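PDB 2OBL: EscN from Escherichia coli O127:H6, which belongs to the ATP synthase alpha/beta family of P-loop proteins and serves as a component of a bacterial type III secretion system. Local coordinates for residues 199-204 with 237-242; 103-108 with 164-169. The protein carries 1 engineered substitution. All coordinates share one frame; numbering follows the deposited sequence.

Contact 1 (199-204 with 237-242); sequences SLPKLL and RSILDG
Ile-239 is the bump of this contact, and Leu-200, Pro-201 and Leu-204, one turn of helix, form the hollow that receives it, a worked example of packing by apolar side chains. The side chain projects from segment 237-242 with CG1 anti to its own carbonyl carbon (chi1 -62°), and its two branches find different places. CD1 comes tip first against the helix surface, 4.0 Å from Pro-201 N and 4.2 Å from Pro-201 CB, with Leu-200 CB 4.3 Å away beside it. This methyl thus rests by a proline nitrogen that carries no hydrogen, at the kink of the helix. The other branch, CG2, meets Leu-204 CD2 at 3.7 Å as the two side chains cross obliquely. That same leucine methyl also reaches Leu-240 CD2, 4.1 Å off, so one methyl touches two successive residues. Arg-73 links the two segments, its side chain hydrogen-bonding to Leu-204 O and forming a salt bridge with Asp-241. Behind the hollow, Leu-200 packs on Val-169 and Leu-203 on Phe-146, seating helix 194-204 against helices 169-182 and 138-156, while segment 237-242 runs on into strand 242-245.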
loop_
_atom_site.group_PDB
_atom_site.type_symbol
_atom_site.label_atom_id
_atom_site.label_comp_id
_atom_site.label_asym_id
_atom_site.label_seq_id
_atom_site.Cartn_x
_atom_site.Cartn_y
_atom_site.Cartn_z
ATOM N N SER A 199 -11.825 -6.494 -14.297
ATOM C CA SER A 199 -10.784 -5.455 -14.421
ATOM C C SER A 199 -9.711 -5.600 -13.345
ATOM O O SER A 199 -8.563 -5.180 -13.539
ATOM C CB SER A 199 -11.384 -4.044 -14.368
ATOM O OG SER A 199 -11.644 -3.659 -13.012
ATOM N N LEU A 200 -10.082 -6.179 -12.205
ATOM C CA LEU A 200 -9.158 -6.233 -11.065
ATOM C C LEU A 200 -7.875 -7.007 -11.359
ATOM O O LEU A 200 -6.785 -6.478 -11.164
ATOM C CB LEU A 200 -9.846 -6.773 -9.800
ATOM C CG LEU A 200 -10.988 -5.934 -9.232
ATOM C CD1 LEU A 200 -11.636 -6.660 -8.052
ATOM C CD2 LEU A 200 -10.463 -4.561 -8.797
ATOM N N PRO A 201 -7.989 -8.269 -11.806
ATOM C CA PRO A 201 -6.727 -8.953 -12.087
ATOM C C PRO A 201 -5.973 -8.349 -13.268
ATOM O O PRO A 201 -4.745 -8.405 -13.312
ATOM C CB PRO A 201 -7.156 -10.397 -12.376
ATOM C CG PRO A 201 -8.587 -10.313 -12.762
ATOM C CD PRO A 201 -9.159 -9.142 -12.016
ATOM N N LYS A 202 -6.695 -7.752 -14.205
ATOM C CA LYS A 202 -6.047 -7.118 -15.353
ATOM C C LYS A 202 -5.185 -5.936 -14.904
ATOM O O LYS A 202 -4.075 -5.756 -15.384
ATOM C CB LYS A 202 -7.082 -6.659 -16.375
ATOM C CG LYS A 202 -7.809 -7.812 -17.045
ATOM C CD LYS A 202 -8.133 -7.485 -18.478
ATOM C CE LYS A 202 -8.437 -8.740 -19.265
ATOM N NZ LYS A 202 -8.238 -8.506 -20.727
ATOM N N LEU A 203 -5.704 -5.144 -13.971
ATOM C CA LEU A 203 -4.920 -4.063 -13.372
ATOM C C LEU A 203 -3.749 -4.564 -12.536
ATOM O O LEU A 203 -2.622 -4.094 -12.676
ATOM C CB LEU A 203 -5.804 -3.188 -12.481
ATOM C CG LEU A 203 -6.611 -2.100 -13.179
ATOM C CD1 LEU A 203 -7.704 -1.597 -12.238
ATOM C CD2 LEU A 203 -5.711 -0.942 -13.617
ATOM N N LEU A 204 -4.015 -5.507 -11.644
ATOM C CA LEU A 204 -2.993 -5.937 -10.702
ATOM C C LEU A 204 -1.890 -6.718 -11.378
ATOM O O LEU A 204 -0.723 -6.689 -10.941
ATOM C CB LEU A 204 -3.617 -6.749 -9.553
ATOM C CG LEU A 204 -4.006 -5.899 -8.346
ATOM C CD1 LEU A 204 -5.007 -4.824 -8.704
ATOM C CD2 LEU A 204 -4.537 -6.796 -7.213
ATOM N N ARG A 237 -8.281 -9.550 -2.004
ATOM C CA ARG A 237 -7.626 -10.453 -1.035
ATOM C C ARG A 237 -7.066 -11.697 -1.693
ATOM O O ARG A 237 -5.977 -12.173 -1.354
ATOM C CB ARG A 237 -8.596 -10.873 0.072
ATOM C CG ARG A 237 -8.869 -9.791 1.082
ATOM C CD ARG A 237 -9.682 -10.400 2.217
ATOM N NE ARG A 237 -9.982 -9.436 3.275
ATOM C CZ ARG A 237 -9.301 -9.342 4.414
ATOM N NH1 ARG A 237 -8.244 -10.124 4.640
ATOM N NH2 ARG A 237 -9.664 -8.443 5.323
ATOM N N SER A 238 -7.846 -12.254 -2.605
ATOM C CA SER A 238 -7.490 -13.507 -3.255
ATOM C C SER A 238 -6.401 -13.362 -4.326
ATOM O O SER A 238 -5.828 -14.359 -4.766
ATOM C CB SER A 238 -8.752 -14.175 -3.828
ATOM O OG SER A 238 -9.570 -14.680 -2.776
ATOM N N ILE A 239 -6.104 -12.132 -4.730
ATOM C CA ILE A 239 -5.090 -11.884 -5.754
ATOM C C ILE A 239 -3.767 -11.416 -5.174
ATOM O O ILE A 239 -2.715 -11.692 -5.751
ATOM C CB ILE A 239 -5.528 -10.781 -6.730
ATOM C CG1 ILE A 239 -6.805 -11.160 -7.489
ATOM C CG2 ILE A 239 -4.404 -10.479 -7.721
ATOM C CD1 ILE A 239 -7.449 -9.962 -8.178
ATOM N N LEU A 240 -3.827 -10.669 -4.074
ATOM C CA LEU A 240 -2.642 -9.991 -3.513
ATOM C C LEU A 240 -1.526 -10.934 -3.069
ATOM O O LEU A 240 -1.781 -12.096 -2.739
ATOM C CB LEU A 240 -3.050 -9.119 -2.328
ATOM C CG LEU A 240 -3.942 -7.908 -2.624
ATOM C CD1 LEU A 240 -4.503 -7.378 -1.295
ATOM C CD2 LEU A 240 -3.178 -6.834 -3.366
ATOM N N ASP A 241 -0.306 -10.406 -3.038
ATOM C CA ASP A 241 0.875 -11.108 -2.542
ATOM C C ASP A 241 1.170 -10.745 -1.086
ATOM O O ASP A 241 2.069 -11.313 -0.475
ATOM C CB ASP A 241 2.104 -10.727 -3.357
ATOM C CG ASP A 241 1.933 -10.974 -4.849
ATOM O OD1 ASP A 241 1.398 -12.045 -5.209
ATOM O OD2 ASP A 241 2.344 -10.104 -5.653
ATOM N N GLY A 242 0.434 -9.783 -0.543
ATOM C CA GLY A 242 0.629 -9.396 0.847
ATOM C C GLY A 242 -0.481 -8.453 1.235
ATOM O O GLY A 242 -1.069 -7.804 0.375
#

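Contact 2 (103-108 with 164-169); sequences ALIGER and LMMDSV. With IMD (imidazole), chain D.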
loop_
_atom_site.group_PDB
_atom_site.type_symbol
_atom_site.label_atom_id
_atom_site.label_comp_id
_atom_site.label_asym_id
_atom_site.label_seq_id
_atom_site.Cartn_x
_atom_site.Cartn_y
_atom_site.Cartn_z
ATOM N N ALA A 103 -2.119 7.304 -7.424
ATOM C CA ALA A 103 -3.449 7.498 -7.934
ATOM C C ALA A 103 -4.316 7.794 -6.733
ATOM O O ALA A 103 -4.518 6.923 -5.860
ATOM C CB ALA A 103 -3.944 6.274 -8.672
ATOM N N LEU A 104 -4.781 9.037 -6.653
ATOM C CA LEU A 104 -5.655 9.465 -5.566
ATOM C C LEU A 104 -7.065 9.629 -6.115
ATOM O O LEU A 104 -7.378 10.616 -6.801
ATOM C CB LEU A 104 -5.153 10.775 -4.964
ATOM C CG LEU A 104 -3.693 10.787 -4.497
ATOM C CD1 LEU A 104 -3.333 12.147 -3.924
ATOM C CD2 LEU A 104 -3.474 9.697 -3.472
ATOM N N ILE A 105 -7.906 8.648 -5.820
ATOM C CA ILE A 105 -9.195 8.506 -6.478
ATOM C C ILE A 105 -10.386 8.636 -5.526
ATOM O O ILE A 105 -10.497 7.920 -4.523
ATOM C CB ILE A 105 -9.289 7.122 -7.201
ATOM C CG1 ILE A 105 -8.101 6.927 -8.176
ATOM C CG2 ILE A 105 -10.675 6.949 -7.862
ATOM C CD1 ILE A 105 -8.081 5.562 -8.877
ATOM N N GLY A 106 -11.286 9.553 -5.850
ATOM C CA GLY A 106 -12.630 9.553 -5.270
ATOM C C GLY A 106 -12.845 10.287 -3.958
ATOM O O GLY A 106 -13.947 10.255 -3.404
ATOM N N GLU A 107 -11.802 10.932 -3.445
ATOM C CA GLU A 107 -11.952 11.718 -2.208
ATOM C C GLU A 107 -12.200 13.187 -2.536
ATOM O O GLU A 107 -12.101 13.599 -3.691
ATOM C CB GLU A 107 -10.728 11.576 -1.283
ATOM C CG GLU A 107 -10.274 10.144 -0.999
ATOM C CD GLU A 107 -11.151 9.392 -0.024
ATOM O OE1 GLU A 107 -11.882 10.038 0.766
ATOM O OE2 GLU A 107 -11.105 8.132 -0.043
ATOM N N ARG A 108 -12.541 13.976 -1.522
ATOM C CA ARG A 108 -12.716 15.413 -1.724
ATOM C C ARG A 108 -11.366 16.118 -1.772
ATOM O O ARG A 108 -10.373 15.603 -1.263
ATOM C CB ARG A 108 -13.579 16.007 -0.615
ATOM C CG ARG A 108 -15.039 15.621 -0.717
ATOM C CD ARG A 108 -15.835 16.179 0.443
ATOM N NE ARG A 108 -15.318 15.726 1.734
ATOM C CZ ARG A 108 -14.684 16.506 2.606
ATOM N NH1 ARG A 108 -14.481 17.792 2.329
ATOM N NH2 ARG A 108 -14.258 16.000 3.762
ATOM N N LEU A 164 3.920 2.007 -7.421
ATOM C CA LEU A 164 2.575 2.438 -7.802
ATOM C C LEU A 164 1.707 2.374 -6.551
ATOM O O LEU A 164 1.603 1.325 -5.912
ATOM C CB LEU A 164 2.003 1.502 -8.865
ATOM C CG LEU A 164 0.526 1.697 -9.242
ATOM C CD1 LEU A 164 0.296 3.095 -9.863
ATOM C CD2 LEU A 164 0.118 0.596 -10.220
ATOM N N MET A 165 1.094 3.492 -6.187
ATOM C CA MET A 165 0.297 3.514 -4.972
ATOM C C MET A 165 -1.096 4.039 -5.294
ATOM O O MET A 165 -1.258 5.198 -5.686
ATOM C CB MET A 165 0.974 4.363 -3.880
ATOM C CG MET A 165 0.114 4.524 -2.625
ATOM S SD MET A 165 0.844 5.513 -1.277
ATOM C CE MET A 165 2.155 4.455 -0.695
ATOM N N MET A 166 -2.091 3.179 -5.146
ATOM C CA MET A 166 -3.439 3.512 -5.562
ATOM C C MET A 166 -4.347 3.607 -4.346
ATOM O O MET A 166 -4.620 2.607 -3.690
ATOM C CB MET A 166 -3.973 2.464 -6.532
ATOM C CG MET A 166 -5.406 2.776 -6.950
ATOM S SD MET A 166 -6.109 1.589 -8.098
ATOM C CE MET A 166 -4.775 1.444 -9.256
ATOM N N ASP A 167 -4.800 4.821 -4.051
ATOM C CA ASP A 167 -5.678 5.075 -2.915
ATOM C C ASP A 167 -6.958 5.665 -3.518
ATOM O O ASP A 167 -7.019 6.878 -3.732
ATOM C CB ASP A 167 -4.994 6.083 -1.964
ATOM C CG ASP A 167 -5.736 6.276 -0.635
ATOM O OD1 ASP A 167 -6.409 5.346 -0.144
ATOM O OD2 ASP A 167 -5.644 7.384 -0.061
ATOM N N SER A 168 -7.970 4.841 -3.808
ATOM C CA SER A 168 -8.071 3.447 -3.377
ATOM C C SER A 168 -8.637 2.572 -4.482
ATOM O O SER A 168 -9.329 3.065 -5.374
ATOM C CB SER A 168 -9.056 3.368 -2.204
ATOM O OG SER A 168 -10.342 3.867 -2.597
ATOM N N VAL A 169 -8.378 1.269 -4.410
ATOM C CA VAL A 169 -9.012 0.370 -5.355
ATOM C C VAL A 169 -10.519 0.364 -5.091
ATOM O O VAL A 169 -11.310 0.168 -6.008
ATOM C CB VAL A 169 -8.371 -1.045 -5.347
ATOM C CG1 VAL A 169 -8.646 -1.783 -4.045
ATOM C CG2 VAL A 169 -8.856 -1.847 -6.564
HETATM N N1 IMD D . -7.616 11.000 -2.453
HETATM C C2 IMD D . -7.279 9.696 -2.353
HETATM N N3 IMD D . -6.521 9.548 -1.236
HETATM C C4 IMD D . -6.380 10.758 -0.636
HETATM C C5 IMD D . -7.069 11.679 -1.411
HETATM O O HOH W 1 -10.060 6.647 -2.153
#
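Water 1 is gripped by Ile-105, Glu-107 and Ser-168 at and just past the ends of two neighbouring strands: it donates to Ile-105 O (2.7 Å) and Glu-107 OE2 (2.8 Å) and accepts from Ser-168 OG. This hydroxyl also caps the following helix through Arg-171 N, while the side chain of Arg-171 makes a salt bridge with Glu-107. Beside the water, Asp-167 turns its carboxylate, CG anti to the backbone N (chi1 -172°), to a bound imidazole, whose N3 donates to OD2 over 2.6 Å. The imidazole, probably from the crystallisation liquor, also lies against Leu-104 CB and Glu-107 CG. Lys-84, of a probable Walker A loop, pairs with the same OD2, consistent with Asp-167 ending a Walker B strand; a cis peptide follows it. Parallel pairing holds the strands: Met-165 O accepts from Ala-103 N, Ala-103 O takes Asp-167 N at 2.8 Å, and Asp-167 O takes Ile-105 N. On one face Ala-103 CB meets Met-166 CG at 4.2 Å, against helix 138-156. The face bearing Leu-104 and Asp-167 is covered by helices 109-116 and 84-94, and strands 127-132 and 214-222 continue the sheet beyond the pair.

Overall arrangement
Both contacts lie within the nucleotide-binding domain and both are buried, their centres about 16 Å apart, yet they illustrate different ways of holding chain segments together. Contact 2 belongs to the parallel part of the central sheet, where the backbone does the joining and polar side chains gather at the strand ends. Contact 1 lies farther from the chain's centre, where a helix flanking the sheet meets the turn leading into strand 242-245, and relies on apolar branches alone, Ile-239 being only partly buried. The two touch: Leu-200 CD2 packs on Val-169 CG2 at 3.9 Å, and helix 138-156 touches side chains from both. In sequence, contact 2 closes before contact 1 opens.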